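Local atomic coordinates of formyltransferase (Francisella tularensis subsp. tularensis, PDB entry 4NV1), a protein that is a member of the formyltransferase family and holds dTDP-4-amino-4,6-dideoxyglucose in a pocket. Residues P99-W104 with I111-P116; G118-V123 with I134-V139. One frame throughout, in Å; residues are numbered along the deposited sequence.

Interaction 1: P99-W104 with I111-P116; sequences PYNRGW and IINKLP. With 0FX (dTDP-4-amino-4,6-dideoxyglucose), chain I.
Asn-113, in the last turn of helix 106-113, meets Asn-101 tip to tip, and the two side-chain amides pair through a cyclic double hydrogen bond. Its CG stands between the backbone N and the carbonyl carbon (chi1 72°). Asn-113 ND2 gives to Asn-101 OD1 at 3.1 Å, while Asn-101 ND2 returns a bond to Asn-113 OD1 at 3.3 Å. Both N-H groups point almost straight at their acceptors, and the amide planes lie only 25° apart. Asn-113 OD1 is gripped a second time by Leu-115 N, 3.0 Å away, which makes an Asx turn where the chain leaves the helix through Lys-114 with positive phi. Asn-186 also bonds to Asn-101 OD1 and Ser-110 to its ND2, so both ends of this amide have a second partner.

Leu-115 CB sits beside the same amide, 3.6 Å from Asn-101 ND2, and makes an apolar contact with Tyr-100 CB. Pro-116 then lies against the Tyr-100 ring, its CD 4.1 Å from the ring centroid and almost on the normal, a CH-pi contact; Pro-99 CD covers the opposite face, toward the rim. A water gives hydrogen bonds to both Tyr-100 O and Pro-116 O.

Further along the first segment, the poorly ordered Trp-104 has ligand N4A above one ring face, toward the rim, 3.4 Å from CZ2. The arrangement is thus an Asx turn at a helix C-terminus, joined by paired amides to the loop leading into the dTDP-4-amino-4,6-dideoxyglucose pocket.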
loop_
_atom_site.group_PDB
_atom_site.type_symbol
_atom_site.label_atom_id
_atom_site.label_comp_id
_atom_site.label_asym_id
_atom_site.label_seq_id
_atom_site.Cartn_x
_atom_site.Cartn_y
_atom_site.Cartn_z
ATOM N N PRO A 99 13.466 -22.254 -18.546
ATOM C CA PRO A 99 12.130 -22.776 -18.624
ATOM C C PRO A 99 11.313 -22.563 -17.341
ATOM O O PRO A 99 10.392 -23.338 -17.115
ATOM C CB PRO A 99 12.381 -24.261 -18.708
ATOM C CG PRO A 99 13.568 -24.450 -17.791
ATOM C CD PRO A 99 14.439 -23.290 -18.167
ATOM N N TYR A 100 11.693 -21.626 -16.474
ATOM C CA TYR A 100 10.995 -21.395 -15.178
ATOM C C TYR A 100 9.768 -20.453 -15.249
ATOM O O TYR A 100 9.852 -19.368 -15.791
ATOM C CB TYR A 100 11.960 -20.887 -14.129
ATOM C CG TYR A 100 13.285 -21.641 -14.018
ATOM C CD1 TYR A 100 14.402 -21.108 -14.625
ATOM C CD2 TYR A 100 13.432 -22.819 -13.291
ATOM C CE1 TYR A 100 15.621 -21.735 -14.565
ATOM C CE2 TYR A 100 14.677 -23.487 -13.211
ATOM C CZ TYR A 100 15.773 -22.919 -13.828
ATOM O OH TYR A 100 17.053 -23.476 -13.858
ATOM N N ASN A 101 8.643 -20.939 -14.762
ATOM C CA ASN A 101 7.379 -20.184 -14.595
ATOM C C ASN A 101 6.920 -19.749 -15.963
ATOM O O ASN A 101 6.777 -18.575 -16.234
ATOM C CB ASN A 101 7.548 -18.998 -13.646
ATOM C CG ASN A 101 7.633 -19.447 -12.210
ATOM O OD1 ASN A 101 6.951 -20.394 -11.819
ATOM N ND2 ASN A 101 8.449 -18.765 -11.414
ATOM N N ARG A 102 6.912 -20.721 -16.869
ATOM C CA ARG A 102 6.409 -20.529 -18.209
ATOM C C ARG A 102 4.924 -20.263 -18.029
ATOM O O ARG A 102 4.293 -20.708 -17.060
ATOM C CB ARG A 102 6.679 -21.771 -19.094
ATOM C CG ARG A 102 8.176 -21.867 -19.365
ATOM C CD ARG A 102 8.668 -23.244 -19.775
ATOM N NE ARG A 102 7.775 -23.803 -20.768
ATOM C CZ ARG A 102 7.010 -24.874 -20.595
ATOM N NH1 ARG A 102 7.075 -25.570 -19.465
ATOM N NH2 ARG A 102 6.208 -25.248 -21.591
ATOM N N GLY A 103 4.345 -19.537 -18.971
ATOM C CA GLY A 103 2.903 -19.297 -18.849
ATOM C C GLY A 103 2.610 -17.929 -18.282
ATOM O O GLY A 103 3.310 -16.964 -18.571
ATOM N N TRP A 104 1.585 -17.855 -17.467
ATOM C CA TRP A 104 1.085 -16.544 -17.022
ATOM C C TRP A 104 1.794 -15.859 -15.826
ATOM O O TRP A 104 2.029 -16.480 -14.791
ATOM C CB TRP A 104 -0.434 -16.635 -16.789
ATOM C CG TRP A 104 -1.118 -16.426 -18.095
ATOM C CD1 TRP A 104 -1.239 -17.325 -19.120
ATOM C CD2 TRP A 104 -1.679 -15.201 -18.563
ATOM N NE1 TRP A 104 -1.877 -16.737 -20.182
ATOM C CE2 TRP A 104 -2.157 -15.433 -19.864
ATOM C CE3 TRP A 104 -1.837 -13.929 -18.001
ATOM C CZ2 TRP A 104 -2.798 -14.439 -20.608
ATOM C CZ3 TRP A 104 -2.460 -12.941 -18.750
ATOM C CH2 TRP A 104 -2.933 -13.203 -20.037
ATOM N N ILE A 111 8.045 -14.250 -7.489
ATOM C CA ILE A 111 8.152 -13.542 -6.222
ATOM C C ILE A 111 7.714 -14.466 -5.124
ATOM O O ILE A 111 8.257 -14.465 -3.992
ATOM C CB ILE A 111 7.347 -12.193 -6.225
ATOM C CG1 ILE A 111 8.076 -11.104 -7.006
ATOM C CG2 ILE A 111 7.257 -11.677 -4.794
ATOM C CD1 ILE A 111 7.189 -9.943 -7.452
ATOM N N ILE A 112 6.705 -15.248 -5.438
ATOM C CA ILE A 112 6.223 -16.253 -4.509
ATOM C C ILE A 112 7.024 -17.537 -4.372
ATOM O O ILE A 112 7.321 -17.959 -3.247
ATOM C CB ILE A 112 4.763 -16.613 -4.820
ATOM C CG1 ILE A 112 3.878 -15.366 -4.596
ATOM C CG2 ILE A 112 4.297 -17.823 -4.001
ATOM C CD1 ILE A 112 2.508 -15.433 -5.281
ATOM N N ASN A 113 7.298 -18.198 -5.491
ATOM C CA ASN A 113 7.932 -19.505 -5.447
ATOM C C ASN A 113 9.426 -19.524 -5.573
ATOM O O ASN A 113 9.989 -20.552 -5.513
ATOM C CB ASN A 113 7.245 -20.442 -6.433
ATOM C CG ASN A 113 7.546 -20.142 -7.894
ATOM O OD1 ASN A 113 8.582 -19.609 -8.267
ATOM N ND2 ASN A 113 6.621 -20.543 -8.734
ATOM N N LYS A 114 10.073 -18.380 -5.704
ATOM C CA LYS A 114 11.491 -18.189 -5.814
ATOM C C LYS A 114 12.238 -18.832 -6.967
ATOM O O LYS A 114 13.435 -18.685 -6.971
ATOM C CB LYS A 114 12.256 -18.485 -4.510
ATOM C CG LYS A 114 11.477 -18.134 -3.259
ATOM C CD LYS A 114 11.186 -16.634 -3.267
ATOM C CE LYS A 114 10.460 -16.175 -2.014
ATOM N NZ LYS A 114 10.460 -14.673 -2.092
ATOM N N LEU A 115 11.580 -19.448 -7.957
ATOM C CA LEU A 115 12.277 -19.755 -9.217
ATOM C C LEU A 115 12.836 -18.506 -9.899
ATOM O O LEU A 115 12.232 -17.430 -9.811
ATOM C CB LEU A 115 11.330 -20.547 -10.107
ATOM C CG LEU A 115 10.986 -21.916 -9.457
ATOM C CD1 LEU A 115 10.123 -22.729 -10.405
ATOM C CD2 LEU A 115 12.221 -22.736 -9.058
ATOM N N PRO A 116 14.019 -18.594 -10.535
ATOM C CA PRO A 116 14.500 -17.450 -11.300
ATOM C C PRO A 116 13.459 -16.770 -12.200
ATOM O O PRO A 116 12.572 -17.399 -12.758
ATOM C CB PRO A 116 15.532 -18.097 -12.222
ATOM C CG PRO A 116 16.141 -19.111 -11.338
ATOM C CD PRO A 116 14.896 -19.740 -10.769
HETATM O O4P 0FX I . 2.543 -8.379 -20.863
HETATM P P2 0FX I . 1.555 -7.428 -21.587
HETATM O O3P 0FX I . 1.814 -6.005 -22.033
HETATM O O1G 0FX I . 0.382 -8.230 -22.301
HETATM C C1G 0FX I . 0.628 -9.030 -23.434
HETATM C C2G 0FX I . -0.755 -9.631 -23.632
HETATM O O2G 0FX I . -1.787 -8.657 -23.445
HETATM C C3G 0FX I . -1.006 -10.777 -22.671
HETATM O O3G 0FX I . -2.253 -11.325 -23.152
HETATM C C4G 0FX I . 0.197 -11.739 -22.728
HETATM N N4A 0FX I . 0.008 -12.930 -21.913
HETATM C C5G 0FX I . 1.519 -11.061 -22.349
HETATM C C6G 0FX I . 2.697 -12.020 -22.473
HETATM O O5G 0FX I . 1.699 -9.963 -23.244
HETATM O OPP 0FX I . 0.442 -6.687 -20.718
HETATM P P 0FX I . -0.543 -7.106 -19.552
HETATM O O1P 0FX I . -1.745 -7.936 -19.954
HETATM O O2P 0FX I . -0.524 -5.684 -19.005
HETATM O O5 0FX I . 0.276 -7.846 -18.376
HETATM C C5 0FX I . 1.409 -7.159 -17.830
HETATM C C4 0FX I . 1.545 -7.390 -16.336
HETATM O O4 0FX I . 0.552 -6.646 -15.654
HETATM C C3 0FX I . 1.362 -8.800 -15.861
HETATM O O3 0FX I . 2.602 -9.518 -15.762
HETATM C C2 0FX I . 0.883 -8.622 -14.420
HETATM C C1 0FX I . 0.104 -7.308 -14.494
HETATM N N11 0FX I . -1.335 -7.587 -14.450
HETATM C C61 0FX I . -2.019 -7.758 -15.602
HETATM C C51 0FX I . -3.368 -8.040 -15.564
HETATM C C5A 0FX I . -4.239 -8.301 -16.776
HETATM C C21 0FX I . -1.956 -7.659 -13.255
HETATM O O21 0FX I . -1.309 -7.447 -12.091
HETATM N N31 0FX I . -3.272 -7.872 -13.155
HETATM C C41 0FX I . -3.939 -8.054 -14.315
HETATM O O41 0FX I . -5.239 -8.328 -14.319
HETATM O O HOH W 1 10.927 -17.129 -14.875
#

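Interaction 2: G118-V123 with I134-V139; sequences GATIHV and IIQEEV
Ala-119 and Glu-137 form a hydrogen-bonded antiparallel pair, with Ala-119 N giving to Glu-137 O at 3.0 Å and Glu-137 N to Ala-119 O at 2.9 Å. Two residues along, Ile-121 N meets Ile-135 O at 2.8 Å, with the donor almost in line with the carbonyl. The return bond, from Ile-135 N to Ile-121 O, is weak at 3.3 Å, and Ile-134 N also bonds to Ile-121 O, at 2.8 Å. Ile-134 and Ile-135 thus both face Ile-121, a classic beta bulge, and their N-H groups share its carbonyl. It lies where the second strand turns a corner.

These strands make the beta hairpin 117-123/133-139 at one side of the mixed sheet of the formyl transferase fold. Strand 117-123 runs antiparallel to both its neighbours, 89-94 and 133-139, and the latter is the outermost strand on this side within the chain.

Polar side chains meet on the face carrying Thr-120 and Gln-136. The two lie side by side, and Gln-136 NE2 gives to Thr-120 OG1 with the hydroxyl in its amide plane, though the bond is bent, with 141° at the hydrogen. OG1 also bonds to Gly-96 O and Asn-98 N, while Gln-136 NE2 bonds to Asn-98 O, tying the hairpin to the chain that follows strand 89-94.

Apolar contacts gather around Ile-121. Its CD1 packs alongside Ile-135 CG2 at 3.6 Å; Ile-135 CG1 is anti to the backbone N (chi1 -161°), leaving CG2 as the branch that touches. From the bulge, Ile-134 CD1 reaches Ile-121 CG2 at 4.1 Å and Val-123 CG2 at 4.0 Å. Beyond the pair, Ile-135 packs on Leu-161 and Val-165 of helix 147-170, and Ile-134 on Ile-91.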
loop_
_atom_site.group_PDB
_atom_site.type_symbol
_atom_site.label_atom_id
_atom_site.label_comp_id
_atom_site.label_asym_id
_atom_site.label_seq_id
_atom_site.Cartn_x
_atom_site.Cartn_y
_atom_site.Cartn_z
ATOM N N GLY A 118 13.516 -13.454 -15.261
ATOM C CA GLY A 118 14.441 -12.713 -16.119
ATOM C C GLY A 118 13.756 -12.574 -17.454
ATOM O O GLY A 118 12.472 -12.505 -17.503
ATOM N N ALA A 119 14.568 -12.457 -18.506
ATOM C CA ALA A 119 14.028 -12.353 -19.879
ATOM C C ALA A 119 14.719 -13.317 -20.844
ATOM O O ALA A 119 15.886 -13.524 -20.700
ATOM C CB ALA A 119 14.204 -10.928 -20.408
ATOM N N THR A 120 13.965 -13.870 -21.776
ATOM C CA THR A 120 14.412 -14.820 -22.726
ATOM C C THR A 120 13.952 -14.406 -24.126
ATOM O O THR A 120 12.803 -13.931 -24.309
ATOM C CB THR A 120 13.742 -16.163 -22.446
ATOM O OG1 THR A 120 14.017 -16.590 -21.127
ATOM C CG2 THR A 120 14.257 -17.272 -23.420
ATOM N N ILE A 121 14.871 -14.578 -25.081
ATOM C CA ILE A 121 14.583 -14.595 -26.519
ATOM C C ILE A 121 14.867 -15.959 -27.054
ATOM O O ILE A 121 15.955 -16.538 -26.855
ATOM C CB ILE A 121 15.450 -13.601 -27.273
ATOM C CG1 ILE A 121 15.311 -12.222 -26.673
ATOM C CG2 ILE A 121 15.088 -13.626 -28.752
ATOM C CD1 ILE A 121 16.327 -11.209 -27.111
ATOM N N HIS A 122 13.864 -16.517 -27.689
ATOM C CA HIS A 122 13.949 -17.895 -28.089
ATOM C C HIS A 122 13.172 -18.095 -29.367
ATOM O O HIS A 122 12.217 -17.362 -29.681
ATOM C CB HIS A 122 13.424 -18.825 -26.988
ATOM C CG HIS A 122 11.952 -18.713 -26.754
ATOM N ND1 HIS A 122 11.395 -17.768 -25.918
ATOM C CD2 HIS A 122 10.920 -19.437 -27.243
ATOM C CE1 HIS A 122 10.080 -17.898 -25.919
ATOM N NE2 HIS A 122 9.768 -18.889 -26.734
ATOM N N VAL A 123 13.607 -19.088 -30.124
ATOM C CA VAL A 123 12.927 -19.454 -31.349
ATOM C C VAL A 123 11.609 -20.144 -31.065
ATOM O O VAL A 123 11.574 -21.113 -30.354
ATOM C CB VAL A 123 13.824 -20.353 -32.226
ATOM C CG1 VAL A 123 13.128 -20.726 -33.547
ATOM C CG2 VAL A 123 15.154 -19.646 -32.505
ATOM N N ILE A 134 18.105 -18.233 -27.639
ATOM C CA ILE A 134 19.102 -17.471 -28.317
ATOM C C ILE A 134 19.930 -16.712 -27.349
ATOM O O ILE A 134 21.164 -16.608 -27.490
ATOM C CB ILE A 134 18.438 -16.456 -29.223
ATOM C CG1 ILE A 134 17.622 -17.171 -30.304
ATOM C CG2 ILE A 134 19.424 -15.449 -29.683
ATOM C CD1 ILE A 134 16.915 -16.260 -31.261
ATOM N N ILE A 135 19.222 -16.077 -26.424
ATOM C CA ILE A 135 19.842 -15.306 -25.377
ATOM C C ILE A 135 18.831 -15.122 -24.212
ATOM O O ILE A 135 17.624 -14.912 -24.452
ATOM C CB ILE A 135 20.398 -13.991 -25.869
ATOM C CG1 ILE A 135 21.417 -13.463 -24.877
ATOM C CG2 ILE A 135 19.370 -12.865 -26.083
ATOM C CD1 ILE A 135 21.938 -12.057 -25.051
ATOM N N GLN A 136 19.320 -15.230 -22.972
ATOM C CA GLN A 136 18.452 -14.942 -21.819
ATOM C C GLN A 136 19.282 -14.475 -20.658
ATOM O O GLN A 136 20.489 -14.800 -20.567
ATOM C CB GLN A 136 17.675 -16.164 -21.418
ATOM C CG GLN A 136 18.546 -17.224 -20.757
ATOM C CD GLN A 136 17.731 -18.431 -20.449
ATOM O OE1 GLN A 136 18.304 -19.464 -20.176
ATOM N NE2 GLN A 136 16.386 -18.334 -20.475
ATOM N N GLU A 137 18.660 -13.713 -19.776
ATOM C CA GLU A 137 19.381 -13.248 -18.587
ATOM C C GLU A 137 18.479 -13.138 -17.362
ATOM O O GLU A 137 17.354 -12.568 -17.395
ATOM C CB GLU A 137 20.129 -11.956 -18.898
ATOM C CG GLU A 137 21.105 -11.560 -17.803
ATOM C CD GLU A 137 21.712 -10.187 -18.040
ATOM O OE1 GLU A 137 21.725 -9.687 -19.190
ATOM O OE2 GLU A 137 22.210 -9.586 -17.062
ATOM N N GLU A 138 18.945 -13.727 -16.263
ATOM C CA GLU A 138 18.230 -13.516 -14.967
ATOM C C GLU A 138 18.190 -12.075 -14.469
ATOM O O GLU A 138 19.052 -11.266 -14.817
ATOM C CB GLU A 138 18.799 -14.427 -13.882
ATOM C CG GLU A 138 18.115 -14.391 -12.536
ATOM C CD GLU A 138 18.601 -15.530 -11.637
ATOM O OE1 GLU A 138 19.477 -16.319 -11.995
ATOM O OE2 GLU A 138 18.106 -15.674 -10.530
ATOM N N VAL A 139 17.129 -11.741 -13.728
ATOM C CA VAL A 139 16.944 -10.451 -13.073
ATOM C C VAL A 139 16.733 -10.685 -11.582
ATOM O O VAL A 139 16.075 -11.669 -11.186
ATOM C CB VAL A 139 15.685 -9.786 -13.704
ATOM C CG1 VAL A 139 15.094 -8.716 -12.846
ATOM C CG2 VAL A 139 16.000 -9.273 -15.118
#

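The chain completes interaction 1 first and then begins interaction 2: helix 106-113 passes through residues 114-116 straight into strand 117-123, the first strand of the hairpin. The centres lie about 13 Å apart, and the two contacts touch where Pro-116 CB packs 3.9 Å from Glu-138 OE2. Both belong to the formyl transferase part of the chain, yet they differ in kind. Residues 99-104 and 111-116 bracket most of a helix beside the ligand pocket, which includes Trp-104, whereas 118-123 and 134-139 form the antiparallel edge, within this chain, of the mixed sheet. The loop bearing Trp-104, the helix and the edge hairpin thus follow one another in the chain.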